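Local atomic coordinates of signal transduction protein TRAP (Staphylococcus aureus, PDB entry 4AE5), a protein that probably relays signals that activate the agr system and RNAIII synthesis, and so promotes toxin expression and biofilm formation in staphylococci. Residues 27-32 and 160-165. Residues are numbered along the deposited sequence; the frame is centred on the assembly and turned at random.
Sequences FQFSAS and RYLYPI. With FMT (formic acid), chain E.
Ser30 and Tyr163 form an antiparallel hydrogen-bonded pair where strands 27-30 and 158-164 meet, the segment axes turned 109° from each other. Ser30 N donates a hydrogen bond to Tyr163 O at 2.9 Å. Tyr163 N donates one to Ser30 O at 2.8 Å. Both bonds are nearly straight and lie in the plane of the accepting carbonyl. Past this pair water takes over, bridging Gln28 O and Ile165 N. On the other side Ala31 CA makes a CA-H...O contact with Tyr161 O at 3.3 Å.

Phe29 and Leu162 cross at about a right angle, their CB atoms 3.7 Å apart. Each has CG beside its backbone N. The Phe29 ring turns an edge to the backbone at Tyr163 and Pro164. Ile165 CD1 folds back over the backbone of 29-30, lying 3.6 Å from Ser30 N.

The pair belongs to an eight-stranded antiparallel barrel, in which strand 158-164 lies between 27-30 and 67-73. Phe67 of the latter meets the rings of Tyr161 and Tyr163 edge-to-face, and the hydroxyl of Tyr161 is hydrogen-bonded to Glu127 and Lys130 of helix 123-131.

Arg160 starts with CG anti to the backbone N, then bends at chi3 (-75°). Arg160 CD packs on Ala31 CB at 3.7 Å. Arg160 NH1 donates a hydrogen bond to formic acid O2 at 2.8 Å, which lies in the guanidinium plane, while NE forms a salt bridge with Asp33. The formic acid, probably from the crystallisation liquor, is also held by Tyr8, Lys115 and Tyr117.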
loop_
_atom_site.group_PDB
_atom_site.type_symbol
_atom_site.label_atom_id
_atom_site.label_comp_id
_atom_site.label_asym_id
_atom_site.label_seq_id
_atom_site.Cartn_x
_atom_site.Cartn_y
_atom_site.Cartn_z
ATOM N N PHE A 27 -7.079 -1.184 -9.986
ATOM C CA PHE A 27 -7.342 0.141 -9.338
ATOM C C PHE A 27 -6.221 1.114 -9.773
ATOM O O PHE A 27 -5.024 0.896 -9.520
ATOM C CB PHE A 27 -7.408 -0.054 -7.817
ATOM C CG PHE A 27 -8.555 -0.976 -7.396
ATOM C CD1 PHE A 27 -9.850 -0.473 -7.282
ATOM C CD2 PHE A 27 -8.347 -2.329 -7.208
ATOM C CE1 PHE A 27 -10.928 -1.301 -6.908
ATOM C CE2 PHE A 27 -9.424 -3.183 -6.847
ATOM C CZ PHE A 27 -10.703 -2.662 -6.689
ATOM N N GLN A 28 -6.601 2.164 -10.452
ATOM C CA GLN A 28 -5.581 3.088 -11.009
ATOM C C GLN A 28 -5.668 4.447 -10.309
ATOM O O GLN A 28 -6.800 4.912 -10.006
ATOM C CB GLN A 28 -5.833 3.297 -12.532
ATOM C CG GLN A 28 -4.781 4.252 -13.100
ATOM C CD GLN A 28 -4.872 4.483 -14.606
ATOM O OE1 GLN A 28 -5.901 4.196 -15.246
ATOM N NE2 GLN A 28 -3.804 5.099 -15.148
ATOM N N PHE A 29 -4.506 5.054 -9.978
ATOM C CA PHE A 29 -4.470 6.341 -9.294
ATOM C C PHE A 29 -3.359 7.236 -9.773
ATOM O O PHE A 29 -2.414 6.759 -10.392
ATOM C CB PHE A 29 -4.234 6.168 -7.778
ATOM C CG PHE A 29 -5.218 5.236 -7.137
ATOM C CD1 PHE A 29 -5.016 3.845 -7.188
ATOM C CD2 PHE A 29 -6.318 5.732 -6.481
ATOM C CE1 PHE A 29 -5.946 2.960 -6.641
ATOM C CE2 PHE A 29 -7.243 4.850 -5.886
ATOM C CZ PHE A 29 -7.074 3.460 -6.001
ATOM N N SER A 30 -3.502 8.537 -9.446
ATOM C CA SER A 30 -2.506 9.580 -9.793
ATOM C C SER A 30 -1.612 9.883 -8.585
ATOM O O SER A 30 -2.143 10.145 -7.480
ATOM C CB SER A 30 -3.196 10.854 -10.322
ATOM O OG SER A 30 -2.168 11.700 -10.835
ATOM N N ALA A 31 -0.290 9.739 -8.759
ATOM C CA ALA A 31 0.694 10.064 -7.706
ATOM C C ALA A 31 1.385 11.305 -8.225
ATOM O O ALA A 31 1.176 11.691 -9.384
ATOM C CB ALA A 31 1.713 8.900 -7.452
ATOM N N SER A 32 2.202 11.952 -7.403
ATOM C CA SER A 32 2.778 13.236 -7.844
ATOM C C SER A 32 3.895 13.014 -8.806
ATOM O O SER A 32 4.251 13.923 -9.586
ATOM C CB SER A 32 3.281 14.047 -6.633
ATOM O OG SER A 32 4.233 13.296 -5.916
ATOM N N ARG A 160 4.323 7.467 -0.816
ATOM C CA ARG A 160 3.765 7.908 -2.093
ATOM C C ARG A 160 2.279 8.085 -1.973
ATOM O O ARG A 160 1.510 7.087 -1.786
ATOM C CB ARG A 160 4.043 6.865 -3.196
ATOM C CG ARG A 160 3.488 7.356 -4.565
ATOM C CD ARG A 160 3.989 6.554 -5.782
ATOM N NE ARG A 160 5.396 6.836 -6.195
ATOM C CZ ARG A 160 6.369 5.931 -6.090
ATOM N NH1 ARG A 160 6.083 4.673 -5.630
ATOM N NH2 ARG A 160 7.607 6.229 -6.482
ATOM N N TYR A 161 1.801 9.313 -2.134
ATOM C CA TYR A 161 0.316 9.526 -2.090
ATOM C C TYR A 161 -0.343 9.157 -3.440
ATOM O O TYR A 161 0.199 9.478 -4.491
ATOM C CB TYR A 161 -0.032 10.981 -1.780
ATOM C CG TYR A 161 0.172 11.448 -0.358
ATOM C CD1 TYR A 161 0.731 10.628 0.629
ATOM C CD2 TYR A 161 -0.203 12.768 0.002
ATOM C CE1 TYR A 161 0.875 11.083 1.958
ATOM C CE2 TYR A 161 -0.027 13.247 1.294
ATOM C CZ TYR A 161 0.492 12.414 2.269
ATOM O OH TYR A 161 0.643 12.906 3.553
ATOM N N LEU A 162 -1.486 8.470 -3.391
ATOM C CA LEU A 162 -2.279 7.978 -4.546
ATOM C C LEU A 162 -3.659 8.625 -4.508
ATOM O O LEU A 162 -4.479 8.368 -3.591
ATOM C CB LEU A 162 -2.437 6.436 -4.525
ATOM C CG LEU A 162 -1.219 5.552 -4.321
ATOM C CD1 LEU A 162 -1.560 4.046 -4.547
ATOM C CD2 LEU A 162 -0.050 5.814 -5.238
ATOM N N TYR A 163 -3.908 9.531 -5.457
ATOM C CA TYR A 163 -5.215 10.211 -5.577
ATOM C C TYR A 163 -6.149 9.548 -6.615
ATOM O O TYR A 163 -5.679 9.047 -7.638
ATOM C CB TYR A 163 -5.051 11.720 -5.953
ATOM C CG TYR A 163 -4.213 12.527 -4.994
ATOM C CD1 TYR A 163 -2.851 12.477 -5.070
ATOM C CD2 TYR A 163 -4.789 13.315 -4.001
ATOM C CE1 TYR A 163 -2.043 13.164 -4.190
ATOM C CE2 TYR A 163 -3.983 14.026 -3.120
ATOM C CZ TYR A 163 -2.599 13.913 -3.223
ATOM O OH TYR A 163 -1.745 14.669 -2.407
ATOM N N PRO A 164 -7.478 9.531 -6.364
ATOM C CA PRO A 164 -8.398 8.967 -7.374
ATOM C C PRO A 164 -8.389 9.750 -8.647
ATOM O O PRO A 164 -8.151 10.999 -8.631
ATOM C CB PRO A 164 -9.796 9.170 -6.754
ATOM C CG PRO A 164 -9.539 9.245 -5.293
ATOM C CD PRO A 164 -8.242 10.035 -5.189
ATOM N N ILE A 165 -8.659 9.066 -9.746
ATOM C CA ILE A 165 -8.621 9.712 -11.059
ATOM C C ILE A 165 -9.975 10.413 -11.266
ATOM O O ILE A 165 -11.040 9.802 -11.035
ATOM C CB ILE A 165 -8.469 8.713 -12.238
ATOM C CG1 ILE A 165 -7.372 7.653 -12.017
ATOM C CG2 ILE A 165 -8.301 9.492 -13.535
ATOM C CD1 ILE A 165 -5.988 8.244 -12.067
HETATM C C FMT E . 2.649 2.611 -4.603
HETATM O O1 FMT E . 2.570 1.379 -4.384
HETATM O O2 FMT E . 3.804 3.093 -5.114
HETATM O O HOH W 1 -9.033 6.268 -9.147
#